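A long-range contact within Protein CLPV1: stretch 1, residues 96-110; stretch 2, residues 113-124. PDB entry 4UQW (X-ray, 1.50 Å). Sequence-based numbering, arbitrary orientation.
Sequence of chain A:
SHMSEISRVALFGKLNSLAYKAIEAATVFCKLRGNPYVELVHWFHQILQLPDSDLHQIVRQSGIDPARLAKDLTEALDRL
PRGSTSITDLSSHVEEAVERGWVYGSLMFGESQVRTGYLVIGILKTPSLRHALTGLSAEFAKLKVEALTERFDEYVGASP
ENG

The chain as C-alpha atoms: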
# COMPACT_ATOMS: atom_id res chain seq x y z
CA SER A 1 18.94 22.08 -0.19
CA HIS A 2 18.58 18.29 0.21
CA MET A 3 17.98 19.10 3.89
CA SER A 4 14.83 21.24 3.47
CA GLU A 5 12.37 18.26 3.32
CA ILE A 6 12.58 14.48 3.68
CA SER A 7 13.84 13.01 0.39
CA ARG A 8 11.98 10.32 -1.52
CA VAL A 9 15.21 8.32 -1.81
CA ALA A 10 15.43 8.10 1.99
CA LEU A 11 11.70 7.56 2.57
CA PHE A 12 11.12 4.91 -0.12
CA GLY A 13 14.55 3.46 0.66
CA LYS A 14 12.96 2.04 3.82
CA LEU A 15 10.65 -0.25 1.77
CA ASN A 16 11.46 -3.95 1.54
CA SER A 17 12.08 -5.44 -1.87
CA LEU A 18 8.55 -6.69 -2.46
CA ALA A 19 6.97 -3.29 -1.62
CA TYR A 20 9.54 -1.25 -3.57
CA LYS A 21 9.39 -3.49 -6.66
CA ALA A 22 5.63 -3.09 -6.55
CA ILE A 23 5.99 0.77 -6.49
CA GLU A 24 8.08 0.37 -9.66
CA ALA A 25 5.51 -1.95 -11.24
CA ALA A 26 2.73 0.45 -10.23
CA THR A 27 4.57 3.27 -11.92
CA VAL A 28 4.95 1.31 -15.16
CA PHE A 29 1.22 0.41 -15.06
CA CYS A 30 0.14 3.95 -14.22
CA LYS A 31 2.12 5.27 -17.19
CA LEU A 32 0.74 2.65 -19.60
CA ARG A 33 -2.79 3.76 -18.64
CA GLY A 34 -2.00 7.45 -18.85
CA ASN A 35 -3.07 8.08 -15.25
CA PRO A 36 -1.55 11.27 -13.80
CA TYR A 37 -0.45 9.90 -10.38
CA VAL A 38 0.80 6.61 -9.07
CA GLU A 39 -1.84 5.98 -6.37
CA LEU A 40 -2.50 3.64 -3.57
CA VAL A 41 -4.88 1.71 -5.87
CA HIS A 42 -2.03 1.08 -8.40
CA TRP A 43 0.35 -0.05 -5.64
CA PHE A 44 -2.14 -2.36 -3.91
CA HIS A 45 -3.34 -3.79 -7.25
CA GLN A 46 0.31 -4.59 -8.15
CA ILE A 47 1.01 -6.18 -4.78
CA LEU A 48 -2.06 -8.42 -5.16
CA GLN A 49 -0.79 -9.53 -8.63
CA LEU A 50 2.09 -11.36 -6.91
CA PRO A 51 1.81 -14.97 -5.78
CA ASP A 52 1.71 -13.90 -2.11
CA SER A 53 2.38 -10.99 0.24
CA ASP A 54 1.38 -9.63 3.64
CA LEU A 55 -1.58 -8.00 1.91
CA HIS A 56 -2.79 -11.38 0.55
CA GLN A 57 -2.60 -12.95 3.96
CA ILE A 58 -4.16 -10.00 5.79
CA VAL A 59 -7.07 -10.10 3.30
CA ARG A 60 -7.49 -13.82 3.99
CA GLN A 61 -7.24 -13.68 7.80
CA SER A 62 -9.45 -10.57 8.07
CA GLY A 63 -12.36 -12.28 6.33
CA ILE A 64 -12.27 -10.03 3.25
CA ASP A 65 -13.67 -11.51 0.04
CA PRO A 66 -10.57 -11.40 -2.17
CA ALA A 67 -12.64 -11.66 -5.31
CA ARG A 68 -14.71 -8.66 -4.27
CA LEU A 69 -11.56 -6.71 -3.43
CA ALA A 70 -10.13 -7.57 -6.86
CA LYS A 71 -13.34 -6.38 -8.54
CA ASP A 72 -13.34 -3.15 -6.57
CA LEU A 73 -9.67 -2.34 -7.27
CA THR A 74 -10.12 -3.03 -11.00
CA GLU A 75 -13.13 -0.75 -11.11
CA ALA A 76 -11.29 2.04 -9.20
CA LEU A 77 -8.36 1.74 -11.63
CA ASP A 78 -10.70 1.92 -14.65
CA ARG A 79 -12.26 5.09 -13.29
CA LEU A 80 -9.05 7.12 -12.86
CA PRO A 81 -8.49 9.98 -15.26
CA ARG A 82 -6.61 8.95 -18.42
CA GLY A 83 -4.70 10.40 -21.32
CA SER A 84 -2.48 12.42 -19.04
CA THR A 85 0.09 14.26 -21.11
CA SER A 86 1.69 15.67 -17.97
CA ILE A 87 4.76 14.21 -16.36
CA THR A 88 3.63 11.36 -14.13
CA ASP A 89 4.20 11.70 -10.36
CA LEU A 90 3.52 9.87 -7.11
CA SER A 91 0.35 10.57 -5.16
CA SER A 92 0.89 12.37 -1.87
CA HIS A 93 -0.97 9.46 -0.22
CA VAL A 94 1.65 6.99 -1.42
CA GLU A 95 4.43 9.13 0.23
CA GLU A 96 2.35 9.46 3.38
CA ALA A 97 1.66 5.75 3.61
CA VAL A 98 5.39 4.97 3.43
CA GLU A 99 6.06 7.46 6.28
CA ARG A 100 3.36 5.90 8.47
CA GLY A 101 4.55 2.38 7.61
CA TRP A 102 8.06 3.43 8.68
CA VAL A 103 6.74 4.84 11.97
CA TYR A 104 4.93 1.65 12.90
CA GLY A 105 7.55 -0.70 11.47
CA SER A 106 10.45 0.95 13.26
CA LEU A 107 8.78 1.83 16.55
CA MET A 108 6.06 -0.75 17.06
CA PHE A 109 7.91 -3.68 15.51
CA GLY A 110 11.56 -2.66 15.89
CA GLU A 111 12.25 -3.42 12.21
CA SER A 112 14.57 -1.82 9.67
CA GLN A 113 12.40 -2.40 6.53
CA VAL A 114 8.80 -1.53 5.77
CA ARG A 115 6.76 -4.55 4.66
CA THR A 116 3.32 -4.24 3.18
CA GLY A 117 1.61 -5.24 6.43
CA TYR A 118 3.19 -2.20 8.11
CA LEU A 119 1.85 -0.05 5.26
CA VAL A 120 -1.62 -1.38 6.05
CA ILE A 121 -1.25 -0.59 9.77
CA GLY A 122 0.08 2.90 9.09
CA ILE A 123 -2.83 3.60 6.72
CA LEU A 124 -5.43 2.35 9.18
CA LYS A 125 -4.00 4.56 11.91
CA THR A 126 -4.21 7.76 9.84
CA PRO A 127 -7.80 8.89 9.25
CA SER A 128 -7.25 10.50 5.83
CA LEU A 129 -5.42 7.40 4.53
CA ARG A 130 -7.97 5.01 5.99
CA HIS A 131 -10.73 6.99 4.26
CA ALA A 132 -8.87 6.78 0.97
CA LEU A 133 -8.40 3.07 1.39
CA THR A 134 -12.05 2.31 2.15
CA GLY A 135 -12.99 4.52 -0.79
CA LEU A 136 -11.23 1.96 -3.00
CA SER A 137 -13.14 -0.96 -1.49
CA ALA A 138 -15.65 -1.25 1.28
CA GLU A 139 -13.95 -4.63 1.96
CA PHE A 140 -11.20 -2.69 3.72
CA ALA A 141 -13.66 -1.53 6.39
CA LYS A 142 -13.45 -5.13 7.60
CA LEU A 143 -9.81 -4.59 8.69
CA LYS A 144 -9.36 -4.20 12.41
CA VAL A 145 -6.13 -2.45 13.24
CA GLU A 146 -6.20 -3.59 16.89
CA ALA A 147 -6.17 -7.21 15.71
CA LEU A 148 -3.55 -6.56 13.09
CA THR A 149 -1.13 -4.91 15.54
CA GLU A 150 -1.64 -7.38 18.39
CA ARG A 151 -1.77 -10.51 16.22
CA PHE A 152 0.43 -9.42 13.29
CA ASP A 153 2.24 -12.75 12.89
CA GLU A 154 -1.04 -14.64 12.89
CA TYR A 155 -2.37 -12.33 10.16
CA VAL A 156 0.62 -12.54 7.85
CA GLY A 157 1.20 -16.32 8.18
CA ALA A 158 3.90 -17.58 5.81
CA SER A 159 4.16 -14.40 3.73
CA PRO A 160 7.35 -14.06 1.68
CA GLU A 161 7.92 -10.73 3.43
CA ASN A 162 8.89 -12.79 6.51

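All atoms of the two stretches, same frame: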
# COMPACT_ATOMS: atom_id res chain seq x y z
N GLU A 96 2.78 9.46 1.99
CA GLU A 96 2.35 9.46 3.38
C GLU A 96 2.24 8.05 3.93
O GLU A 96 2.58 7.77 5.10
CB GLU A 96 0.99 10.15 3.49
CG GLU A 96 0.72 10.59 4.92
CD GLU A 96 -0.57 11.38 5.08
OE1 GLU A 96 -1.19 11.89 4.06
OE2 GLU A 96 -0.95 11.45 6.28
N ALA A 97 1.75 7.12 3.13
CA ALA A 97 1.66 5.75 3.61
C ALA A 97 3.05 5.18 3.92
O ALA A 97 3.16 4.40 4.88
CB ALA A 97 0.91 4.82 2.56
N VAL A 98 4.07 5.49 3.11
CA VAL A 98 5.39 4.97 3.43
C VAL A 98 5.85 5.57 4.75
O VAL A 98 6.39 4.82 5.59
CB VAL A 98 6.41 5.29 2.31
CG1 VAL A 98 7.82 4.74 2.70
CG2 VAL A 98 5.98 4.63 0.99
N GLU A 99 5.65 6.88 4.97
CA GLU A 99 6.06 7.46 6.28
C GLU A 99 5.36 6.74 7.45
O GLU A 99 6.02 6.41 8.45
CB GLU A 99 5.76 8.97 6.30
CG GLU A 99 6.24 9.58 7.60
CD GLU A 99 5.97 11.06 7.71
OE1 GLU A 99 6.39 11.82 6.81
OE2 GLU A 99 5.36 11.40 8.69
N ARG A 100 4.04 6.57 7.37
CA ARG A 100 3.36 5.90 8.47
C ARG A 100 3.77 4.45 8.61
O ARG A 100 3.87 3.95 9.74
CB ARG A 100 1.84 5.98 8.28
CG ARG A 100 1.34 7.41 8.05
CD ARG A 100 1.82 8.43 9.12
NE ARG A 100 1.49 8.07 10.47
CZ ARG A 100 2.22 8.56 11.49
NH1 ARG A 100 3.20 9.42 11.23
NH2 ARG A 100 1.95 8.23 12.73
N GLY A 101 4.05 3.75 7.49
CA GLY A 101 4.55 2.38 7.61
C GLY A 101 5.91 2.34 8.28
O GLY A 101 6.18 1.38 9.02
N TRP A 102 6.76 3.33 7.98
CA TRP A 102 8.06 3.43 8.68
C TRP A 102 7.86 3.69 10.17
O TRP A 102 8.57 3.07 11.00
CB TRP A 102 8.90 4.54 8.06
CG TRP A 102 10.18 4.85 8.84
CD1 TRP A 102 10.49 6.05 9.41
CD2 TRP A 102 11.28 3.96 9.15
NE1 TRP A 102 11.73 5.99 10.05
CE2 TRP A 102 12.21 4.72 9.90
CE3 TRP A 102 11.55 2.61 8.87
CZ2 TRP A 102 13.41 4.20 10.38
CZ3 TRP A 102 12.76 2.07 9.36
CH2 TRP A 102 13.66 2.87 10.08
N VAL A 103 6.98 4.62 10.54
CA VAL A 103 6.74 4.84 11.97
C VAL A 103 6.33 3.60 12.71
O VAL A 103 6.90 3.27 13.77
CB VAL A 103 5.66 5.94 12.15
CG1 VAL A 103 5.11 5.97 13.60
CG2 VAL A 103 6.25 7.31 11.73
N TYR A 104 5.35 2.85 12.17
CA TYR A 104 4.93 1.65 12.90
C TYR A 104 5.94 0.53 12.78
O TYR A 104 6.23 -0.13 13.77
CB TYR A 104 3.51 1.22 12.42
CG TYR A 104 2.50 2.12 13.07
CD1 TYR A 104 2.02 1.82 14.36
CD2 TYR A 104 2.10 3.31 12.47
CE1 TYR A 104 1.14 2.68 14.99
CE2 TYR A 104 1.23 4.20 13.10
CZ TYR A 104 0.77 3.88 14.37
OH TYR A 104 -0.09 4.72 15.04
N GLY A 105 6.54 0.34 11.62
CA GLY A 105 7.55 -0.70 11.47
C GLY A 105 8.72 -0.51 12.41
O GLY A 105 9.16 -1.45 13.09
N SER A 106 9.23 0.73 12.47
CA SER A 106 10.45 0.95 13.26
C SER A 106 10.14 1.04 14.73
O SER A 106 10.90 0.52 15.53
CB SER A 106 11.17 2.24 12.79
OG SER A 106 10.31 3.42 12.98
N LEU A 107 9.00 1.60 15.11
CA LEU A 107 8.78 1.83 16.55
C LEU A 107 7.96 0.72 17.16
O LEU A 107 8.27 0.27 18.28
CB LEU A 107 8.08 3.18 16.79
CG LEU A 107 8.84 4.43 16.30
CD1 LEU A 107 8.13 5.70 16.66
CD2 LEU A 107 10.24 4.48 16.92
N MET A 108 6.89 0.31 16.50
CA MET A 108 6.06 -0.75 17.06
C MET A 108 6.71 -2.11 16.92
O MET A 108 6.65 -2.94 17.85
CB MET A 108 4.65 -0.77 16.42
CG MET A 108 3.73 -1.87 16.94
SD MET A 108 2.05 -1.67 16.30
CE MET A 108 1.43 -0.39 17.40
N PHE A 109 7.35 -2.36 15.77
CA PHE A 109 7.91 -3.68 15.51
C PHE A 109 9.44 -3.74 15.59
O PHE A 109 10.01 -4.81 15.55
CB PHE A 109 7.42 -4.18 14.13
CG PHE A 109 5.91 -4.37 14.09
CD1 PHE A 109 5.36 -5.53 14.63
CD2 PHE A 109 5.05 -3.37 13.63
CE1 PHE A 109 3.97 -5.72 14.62
CE2 PHE A 109 3.66 -3.54 13.64
CZ PHE A 109 3.13 -4.74 14.15
N GLY A 110 10.11 -2.60 15.80
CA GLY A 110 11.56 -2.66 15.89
C GLY A 110 12.28 -3.14 14.64
O GLY A 110 13.41 -3.70 14.75
N GLN A 113 13.03 -2.52 7.86
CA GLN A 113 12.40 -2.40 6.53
C GLN A 113 10.90 -2.37 6.66
O GLN A 113 10.31 -2.99 7.54
CB GLN A 113 12.75 -3.55 5.64
CG GLN A 113 14.26 -3.73 5.44
CD GLN A 113 14.45 -4.89 4.52
OE1 GLN A 113 14.37 -4.72 3.35
NE2 GLN A 113 14.64 -6.09 5.07
N VAL A 114 10.26 -1.63 5.76
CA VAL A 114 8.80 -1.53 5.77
C VAL A 114 8.22 -2.58 4.82
O VAL A 114 8.45 -2.56 3.61
CB VAL A 114 8.38 -0.10 5.35
CG1 VAL A 114 6.83 0.06 5.22
CG2 VAL A 114 9.02 0.94 6.31
N ARG A 115 7.48 -3.52 5.41
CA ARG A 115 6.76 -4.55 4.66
C ARG A 115 5.34 -4.08 4.42
O ARG A 115 4.83 -3.13 5.05
CB ARG A 115 6.78 -5.89 5.42
CG ARG A 115 6.23 -5.82 6.88
CD ARG A 115 6.62 -7.09 7.68
NE ARG A 115 6.02 -8.28 7.09
CZ ARG A 115 6.35 -9.50 7.50
NH1 ARG A 115 7.30 -9.65 8.45
NH2 ARG A 115 5.74 -10.54 6.97
N THR A 116 4.65 -4.76 3.53
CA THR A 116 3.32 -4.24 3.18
C THR A 116 2.33 -4.31 4.35
O THR A 116 1.43 -3.46 4.43
CB THR A 116 2.71 -4.90 1.91
OG1 THR A 116 2.45 -6.28 2.12
CG2 THR A 116 3.66 -4.72 0.72
N GLY A 117 2.54 -5.20 5.33
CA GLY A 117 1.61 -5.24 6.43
C GLY A 117 1.80 -4.01 7.31
O GLY A 117 0.83 -3.55 7.93
N TYR A 118 3.03 -3.46 7.36
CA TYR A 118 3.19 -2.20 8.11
C TYR A 118 2.58 -1.03 7.35
O TYR A 118 2.11 -0.07 7.99
CB TYR A 118 4.68 -1.89 8.35
CG TYR A 118 5.42 -2.96 9.11
CD1 TYR A 118 4.78 -3.92 9.85
CD2 TYR A 118 6.81 -2.98 9.05
CE1 TYR A 118 5.50 -4.90 10.57
CE2 TYR A 118 7.56 -3.95 9.76
CZ TYR A 118 6.89 -4.90 10.48
OH TYR A 118 7.60 -5.91 11.12
N LEU A 119 2.58 -1.06 6.01
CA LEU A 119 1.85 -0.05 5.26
C LEU A 119 0.36 -0.09 5.59
O LEU A 119 -0.26 0.95 5.79
CB LEU A 119 1.98 -0.22 3.74
CG LEU A 119 3.40 -0.18 3.20
CD1 LEU A 119 3.38 -0.65 1.72
CD2 LEU A 119 3.95 1.26 3.23
N VAL A 120 -0.20 -1.29 5.70
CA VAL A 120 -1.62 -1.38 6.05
C VAL A 120 -1.88 -0.79 7.44
O VAL A 120 -2.82 -0.02 7.60
CB VAL A 120 -2.07 -2.86 5.99
CG1 VAL A 120 -3.51 -3.01 6.48
CG2 VAL A 120 -2.01 -3.33 4.54
N ILE A 121 -1.05 -1.12 8.45
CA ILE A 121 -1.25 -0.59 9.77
C ILE A 121 -1.12 0.92 9.75
O ILE A 121 -1.97 1.63 10.33
CB ILE A 121 -0.23 -1.19 10.76
CG1 ILE A 121 -0.60 -2.66 11.01
CG2 ILE A 121 -0.20 -0.39 12.09
CD1 ILE A 121 0.56 -3.44 11.69
N GLY A 122 -0.11 1.45 9.08
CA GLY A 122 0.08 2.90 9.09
C GLY A 122 -1.12 3.62 8.44
O GLY A 122 -1.56 4.70 8.89
N ILE A 123 -1.62 3.05 7.35
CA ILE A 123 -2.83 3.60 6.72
C ILE A 123 -4.04 3.57 7.65
O ILE A 123 -4.77 4.55 7.77
CB ILE A 123 -3.09 2.81 5.38
CG1 ILE A 123 -2.06 3.21 4.31
CG2 ILE A 123 -4.54 3.04 4.85
CD1 ILE A 123 -2.01 2.22 3.07
N LEU A 124 -4.26 2.44 8.31
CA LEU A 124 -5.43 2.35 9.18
C LEU A 124 -5.38 3.30 10.35
O LEU A 124 -6.42 3.75 10.86
CB LEU A 124 -5.63 0.91 9.72
CG LEU A 124 -5.97 -0.13 8.63
CD1 LEU A 124 -5.89 -1.56 9.20
CD2 LEU A 124 -7.33 0.18 7.99

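Three glycines let two helices cross almost backbone on backbone: the axes of 96-108 and 116-124 approach to 7.4 Å at 105°, and no hydrogen bond joins the stretches. The backbones come nearest at Gly101, whose CA lies 4.3 Å from Leu119 CA and 3.5 Å from Tyr118 O, the latter a CA-H...O contact. A CB on Gly101 would clash with Val114 CG1 and sit tight against Leu119 CD2. Across the crossing, Gly122 CA packs 3.6 Å from Arg100 CB; a CB there would run into Arg100 C and Gly101 N. Gly105 repeats the rule one turn on, its CA 3.4 Å from Tyr118 CD2, where a CB would collide with the ring.

Around this glycine seam, apolar side chains complete the contact. Ala97 CB meets Ile123 CG1 at 3.8 Å, and Leu119, though its CB points sideways, brings CD2 to 3.6 Å from Ala97 O. Val114, ahead of the second helix, places CG2 3.6 Å from Trp102 CA. Farther along the first stretch, Ile121 CG2 lies over one face of the Tyr104 ring, 4.2 Å from its centroid. Phe109 forms an offset stack with Tyr118, planes 13° apart, and its CE2 reaches Ile121 CD1 at 3.7 Å.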